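Local coordinates for protein peptidase, C14 family (Geobacter sulfurreducens PCA, PDB 3BIJ) that belongs to the caspase-like C14 peptidase family and is probably a cysteine endopeptidase, although its function has not been established, at residues G20-K25 against S82-Q87; S201-S206 against A268-R273. One frame throughout, in Å; residues are numbered along the deposited sequence.

Contact 1 and contact 2 both reach the same mixed sheet, on opposite sides of the centre of the chain. Strand 127-133 joins them: it pairs in parallel with strand 76-89 of contact 1 and with strand 201-206 of contact 2. The contact centres lie 28 Å apart, and their nearest atoms are about 9 Å apart without touching. His-84 of contact 1 probably corresponds to the catalytic histidine of caspase-like peptidases, which would put contact 1 at the border of the active site. Contact 2 lies at the start of strand 201-206, where the short helix 267-271 packs. It is a buried, mainly apolar contact, away from the presumed site.

Contact 1: residues G20-K25 against S82-Q87; sequences GGWAGK and SGHGGQ
Trp-22 and His-84 form an edge-to-face aromatic pair. The edge of the indole six-membered ring is turned to one face of the imidazole. The ring centroids are 4.7 Å apart and the planes meet at 55°, so the pair is tilted away from a true right angle. Trp-22 CH2 stands over the centre of the His-84 ring, 3.5 Å from His-84 ND1. Trp-22 CZ2 lies over the CE1-NE2 side of the same face, 3.7 Å from His-84 CE1. With chi1 at -176°, the indole of Trp-22 swings out opposite its backbone N and toward the histidine.

The second kind of contact is polar but is not a hydrogen bond. Gly-24 O lies at the edge of the imidazole and in its plane, 3.1 Å from His-84 CE1. Gly-24 CA also lies against one face of the indole, so this glycine touches both rings. Cutting His-84 back to an alanine would take away the imidazole face, and the Trp-22 edge would probably be left without its partner and more free to turn.

The sequence Ser-Gly-His-Gly resembles the catalytic-histidine motif of caspases, consistent with a role for His-84 in the active site. Phe-219 of the second subunit also meets the Trp-22 ring. The contact joins the loop between strand 4-10 and helix 29-42 to strand 76-89, with Cys-104 of strand 99-104 beside His-84.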
loop_
_atom_site.group_PDB
_atom_site.type_symbol
_atom_site.label_atom_id
_atom_site.label_comp_id
_atom_site.label_asym_id
_atom_site.label_seq_id
_atom_site.Cartn_x
_atom_site.Cartn_y
_atom_site.Cartn_z
ATOM N N GLY A 20 35.326 -3.942 0.603
ATOM C CA GLY A 20 35.201 -2.890 -0.390
ATOM C C GLY A 20 34.541 -1.608 0.089
ATOM O O GLY A 20 33.759 -1.010 -0.645
ATOM N N GLY A 21 34.835 -1.185 1.315
ATOM C CA GLY A 21 34.254 0.049 1.817
ATOM C C GLY A 21 32.924 -0.078 2.532
ATOM O O GLY A 21 32.358 0.914 2.987
ATOM N N TRP A 22 32.421 -1.298 2.641
ATOM C CA TRP A 22 31.151 -1.547 3.313
ATOM C C TRP A 22 31.415 -1.851 4.781
ATOM O O TRP A 22 32.263 -2.686 5.095
ATOM C CB TRP A 22 30.466 -2.746 2.673
ATOM C CG TRP A 22 29.112 -3.024 3.228
ATOM C CD1 TRP A 22 28.041 -2.190 3.205
ATOM C CD2 TRP A 22 28.648 -4.258 3.783
ATOM N NE1 TRP A 22 26.930 -2.825 3.690
ATOM C CE2 TRP A 22 27.273 -4.099 4.052
ATOM C CE3 TRP A 22 29.254 -5.486 4.071
ATOM C CZ2 TRP A 22 26.498 -5.116 4.593
ATOM C CZ3 TRP A 22 28.482 -6.495 4.610
ATOM C CH2 TRP A 22 27.116 -6.304 4.862
ATOM N N ALA A 23 30.690 -1.195 5.678
ATOM C CA ALA A 23 30.879 -1.420 7.109
ATOM C C ALA A 23 29.904 -2.458 7.683
ATOM O O ALA A 23 30.072 -2.922 8.819
ATOM C CB ALA A 23 30.740 -0.098 7.865
ATOM N N GLY A 24 28.893 -2.812 6.894
ATOM C CA GLY A 24 27.903 -3.781 7.332
ATOM C C GLY A 24 27.331 -3.445 8.692
ATOM O O GLY A 24 27.168 -4.314 9.546
ATOM N N LYS A 25 27.025 -2.170 8.901
ATOM C CA LYS A 25 26.482 -1.707 10.172
ATOM C C LYS A 25 25.130 -2.309 10.548
ATOM O O LYS A 25 24.230 -2.454 9.714
ATOM C CB LYS A 25 26.376 -0.180 10.156
ATOM C CG LYS A 25 27.721 0.551 10.296
ATOM C CD LYS A 25 27.947 1.087 11.719
ATOM C CE LYS A 25 27.851 -0.041 12.763
ATOM N NZ LYS A 25 27.975 0.397 14.199
ATOM N N SER A 82 25.080 -13.706 15.430
ATOM C CA SER A 82 24.256 -12.630 14.932
ATOM C C SER A 82 25.175 -11.740 14.126
ATOM O O SER A 82 26.128 -11.157 14.646
ATOM C CB SER A 82 23.583 -11.861 16.068
ATOM O OG SER A 82 22.477 -12.593 16.554
ATOM N N GLY A 83 24.898 -11.684 12.832
ATOM C CA GLY A 83 25.695 -10.876 11.931
ATOM C C GLY A 83 25.115 -11.017 10.543
ATOM O O GLY A 83 24.025 -11.558 10.378
ATOM N N HIS A 84 25.846 -10.533 9.547
ATOM C CA HIS A 84 25.400 -10.609 8.169
ATOM C C HIS A 84 25.744 -11.953 7.570
ATOM O O HIS A 84 26.711 -12.593 7.980
ATOM C CB HIS A 84 26.079 -9.540 7.312
ATOM C CG HIS A 84 25.414 -8.204 7.365
ATOM N ND1 HIS A 84 25.961 -7.126 8.027
ATOM C CD2 HIS A 84 24.239 -7.777 6.846
ATOM C CE1 HIS A 84 25.150 -6.089 7.915
ATOM N NE2 HIS A 84 24.098 -6.458 7.205
ATOM N N GLY A 85 24.949 -12.362 6.589
ATOM C CA GLY A 85 25.199 -13.609 5.903
ATOM C C GLY A 85 25.780 -13.211 4.564
ATOM O O GLY A 85 25.231 -12.344 3.892
ATOM N N GLY A 86 26.888 -13.818 4.164
ATOM C CA GLY A 86 27.479 -13.436 2.895
ATOM C C GLY A 86 27.403 -14.486 1.809
ATOM O O GLY A 86 26.900 -15.586 2.012
ATOM N N GLN A 87 27.894 -14.126 0.633
ATOM C CA GLN A 87 27.916 -15.037 -0.494
ATOM C C GLN A 87 29.165 -14.717 -1.295
ATOM O O GLN A 87 29.491 -13.550 -1.525
ATOM C CB GLN A 87 26.669 -14.860 -1.367
ATOM C CG GLN A 87 25.379 -15.136 -0.630
ATOM C CD GLN A 87 24.159 -15.208 -1.541
ATOM O OE1 GLN A 87 24.007 -14.411 -2.477
ATOM N NE2 GLN A 87 23.269 -16.159 -1.252
#

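Contact 2: residues S201-S206 against A268-R273; sequences SILLIS and AFLKQR
Leu-203 packs against both Phe-269 and Leu-270, and the contact is apolar at its middle. Leu-203 CB lies 3.6 Å from Phe-269 CE2, and one of its methyls, CD2, is 3.8 Å from Leu-270 CD1. The Leu-203 side chain crosses both partners obliquely. Phe-269 is extended from its helix, with CG anti to the backbone N (chi1 173°), and this carries the ring to the strand. Ser-201 adds its carbonyl O, 3.9 Å from Phe-269 CE2.

The next shell holds these groups in position. Gln-272 OE1 sits in the plane of the Phe-269 ring at its edge and is hydrogen-bonded to Arg-127 NH2. Tyr-240 makes an edge-to-face pair with the same ring. Ser-201 OG is hydrogen-bonded to Thr-264 O. The backbone N of Phe-269 is hydrogen-bonded to Asp-266 OD1.

Further out, strand 201-206 pairs in parallel with strand 127-133 and antiparallel with strand 258-263. Helix 267-271 follows the latter strand closely in the chain. Leu-203, which also touches Tyr-240 of helix 240-250, packs the sheet against the short helix 267-271, consistent with the layered alpha/beta core of the caspase-like fold.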
loop_
_atom_site.group_PDB
_atom_site.type_symbol
_atom_site.label_atom_id
_atom_site.label_comp_id
_atom_site.label_asym_id
_atom_site.label_seq_id
_atom_site.Cartn_x
_atom_site.Cartn_y
_atom_site.Cartn_z
ATOM N N SER A 201 26.059 -34.695 17.061
ATOM C CA SER A 201 24.641 -34.444 16.782
ATOM C C SER A 201 24.409 -32.950 16.609
ATOM O O SER A 201 24.447 -32.201 17.584
ATOM C CB SER A 201 23.751 -34.933 17.929
ATOM O OG SER A 201 23.877 -36.321 18.142
ATOM N N ILE A 202 24.146 -32.522 15.380
ATOM C CA ILE A 202 23.921 -31.108 15.111
ATOM C C ILE A 202 22.433 -30.721 15.132
ATOM O O ILE A 202 21.582 -31.413 14.574
ATOM C CB ILE A 202 24.493 -30.698 13.732
ATOM C CG1 ILE A 202 25.872 -31.339 13.495
ATOM C CG2 ILE A 202 24.631 -29.176 13.671
ATOM C CD1 ILE A 202 26.983 -30.806 14.391
ATOM N N LEU A 203 22.133 -29.614 15.801
ATOM C CA LEU A 203 20.782 -29.081 15.872
ATOM C C LEU A 203 20.991 -27.614 15.555
ATOM O O LEU A 203 21.425 -26.825 16.403
ATOM C CB LEU A 203 20.166 -29.248 17.267
ATOM C CG LEU A 203 18.865 -28.479 17.549
ATOM C CD1 LEU A 203 17.922 -28.648 16.409
ATOM C CD2 LEU A 203 18.226 -28.948 18.843
ATOM N N LEU A 204 20.705 -27.266 14.305
ATOM C CA LEU A 204 20.881 -25.913 13.804
ATOM C C LEU A 204 19.538 -25.191 13.733
ATOM O O LEU A 204 18.644 -25.614 13.005
ATOM C CB LEU A 204 21.502 -26.008 12.418
ATOM C CG LEU A 204 22.612 -25.045 12.017
ATOM C CD1 LEU A 204 23.393 -25.667 10.868
ATOM C CD2 LEU A 204 22.038 -23.680 11.645
ATOM N N ILE A 205 19.403 -24.111 14.499
ATOM C CA ILE A 205 18.183 -23.309 14.514
ATOM C C ILE A 205 18.555 -21.934 13.986
ATOM O O ILE A 205 19.251 -21.173 14.659
ATOM C CB ILE A 205 17.614 -23.156 15.943
ATOM C CG1 ILE A 205 17.111 -24.509 16.464
ATOM C CG2 ILE A 205 16.491 -22.148 15.953
ATOM C CD1 ILE A 205 16.662 -24.513 17.924
ATOM N N SER A 206 18.107 -21.624 12.772
ATOM C CA SER A 206 18.401 -20.333 12.155
ATOM C C SER A 206 17.222 -19.366 12.256
ATOM O O SER A 206 16.081 -19.773 12.491
ATOM C CB SER A 206 18.772 -20.531 10.691
ATOM O OG SER A 206 17.714 -21.174 9.997
ATOM N N ALA A 268 17.284 -38.120 22.196
ATOM C CA ALA A 268 17.320 -37.698 23.595
ATOM C C ALA A 268 17.698 -36.224 23.684
ATOM O O ALA A 268 17.204 -35.494 24.542
ATOM C CB ALA A 268 18.315 -38.543 24.382
ATOM N N PHE A 269 18.577 -35.799 22.779
ATOM C CA PHE A 269 19.046 -34.417 22.725
ATOM C C PHE A 269 17.921 -33.458 22.304
ATOM O O PHE A 269 17.700 -32.427 22.945
ATOM C CB PHE A 269 20.245 -34.326 21.766
ATOM C CG PHE A 269 20.707 -32.926 21.488
ATOM C CD1 PHE A 269 20.779 -31.985 22.505
ATOM C CD2 PHE A 269 21.086 -32.554 20.199
ATOM C CE1 PHE A 269 21.223 -30.689 22.243
ATOM C CE2 PHE A 269 21.532 -31.265 19.925
ATOM C CZ PHE A 269 21.600 -30.329 20.945
ATOM N N LEU A 270 17.204 -33.806 21.242
ATOM C CA LEU A 270 16.109 -32.968 20.768
ATOM C C LEU A 270 14.938 -32.976 21.753
ATOM O O LEU A 270 14.033 -32.145 21.667
ATOM C CB LEU A 270 15.656 -33.438 19.381
ATOM C CG LEU A 270 16.313 -32.761 18.163
ATOM C CD1 LEU A 270 17.826 -32.673 18.311
ATOM C CD2 LEU A 270 15.937 -33.548 16.922
ATOM N N LYS A 271 14.981 -33.905 22.704
ATOM C CA LYS A 271 13.934 -34.029 23.709
ATOM C C LYS A 271 14.259 -33.252 24.981
ATOM O O LYS A 271 13.383 -33.031 25.814
ATOM C CB LYS A 271 13.709 -35.503 24.051
ATOM C CG LYS A 271 12.281 -35.994 23.809
ATOM C CD LYS A 271 11.887 -35.899 22.338
ATOM C CE LYS A 271 10.737 -34.908 22.116
ATOM N NZ LYS A 271 10.460 -34.661 20.654
ATOM N N GLN A 272 15.515 -32.836 25.129
ATOM C CA GLN A 272 15.940 -32.084 26.312
ATOM C C GLN A 272 15.361 -30.673 26.327
ATOM O O GLN A 272 14.696 -30.251 25.386
ATOM C CB GLN A 272 17.466 -31.967 26.359
ATOM C CG GLN A 272 18.229 -33.269 26.272
ATOM C CD GLN A 272 19.728 -33.066 26.434
ATOM O OE1 GLN A 272 20.344 -32.278 25.718
ATOM N NE2 GLN A 272 20.321 -33.786 27.376
ATOM N N ARG A 273 15.628 -29.947 27.406
ATOM C CA ARG A 273 15.172 -28.571 27.534
ATOM C C ARG A 273 16.131 -27.716 26.696
ATOM O O ARG A 273 17.343 -27.912 26.733
ATOM C CB ARG A 273 15.187 -28.143 29.004
ATOM C CG ARG A 273 14.183 -27.027 29.288
ATOM C CD ARG A 273 13.794 -26.780 30.751
ATOM N NE ARG A 273 14.606 -25.760 31.313
ATOM C CZ ARG A 273 14.417 -24.547 31.812
ATOM N NH1 ARG A 273 13.288 -23.860 31.951
ATOM N NH2 ARG A 273 15.551 -24.018 32.193
#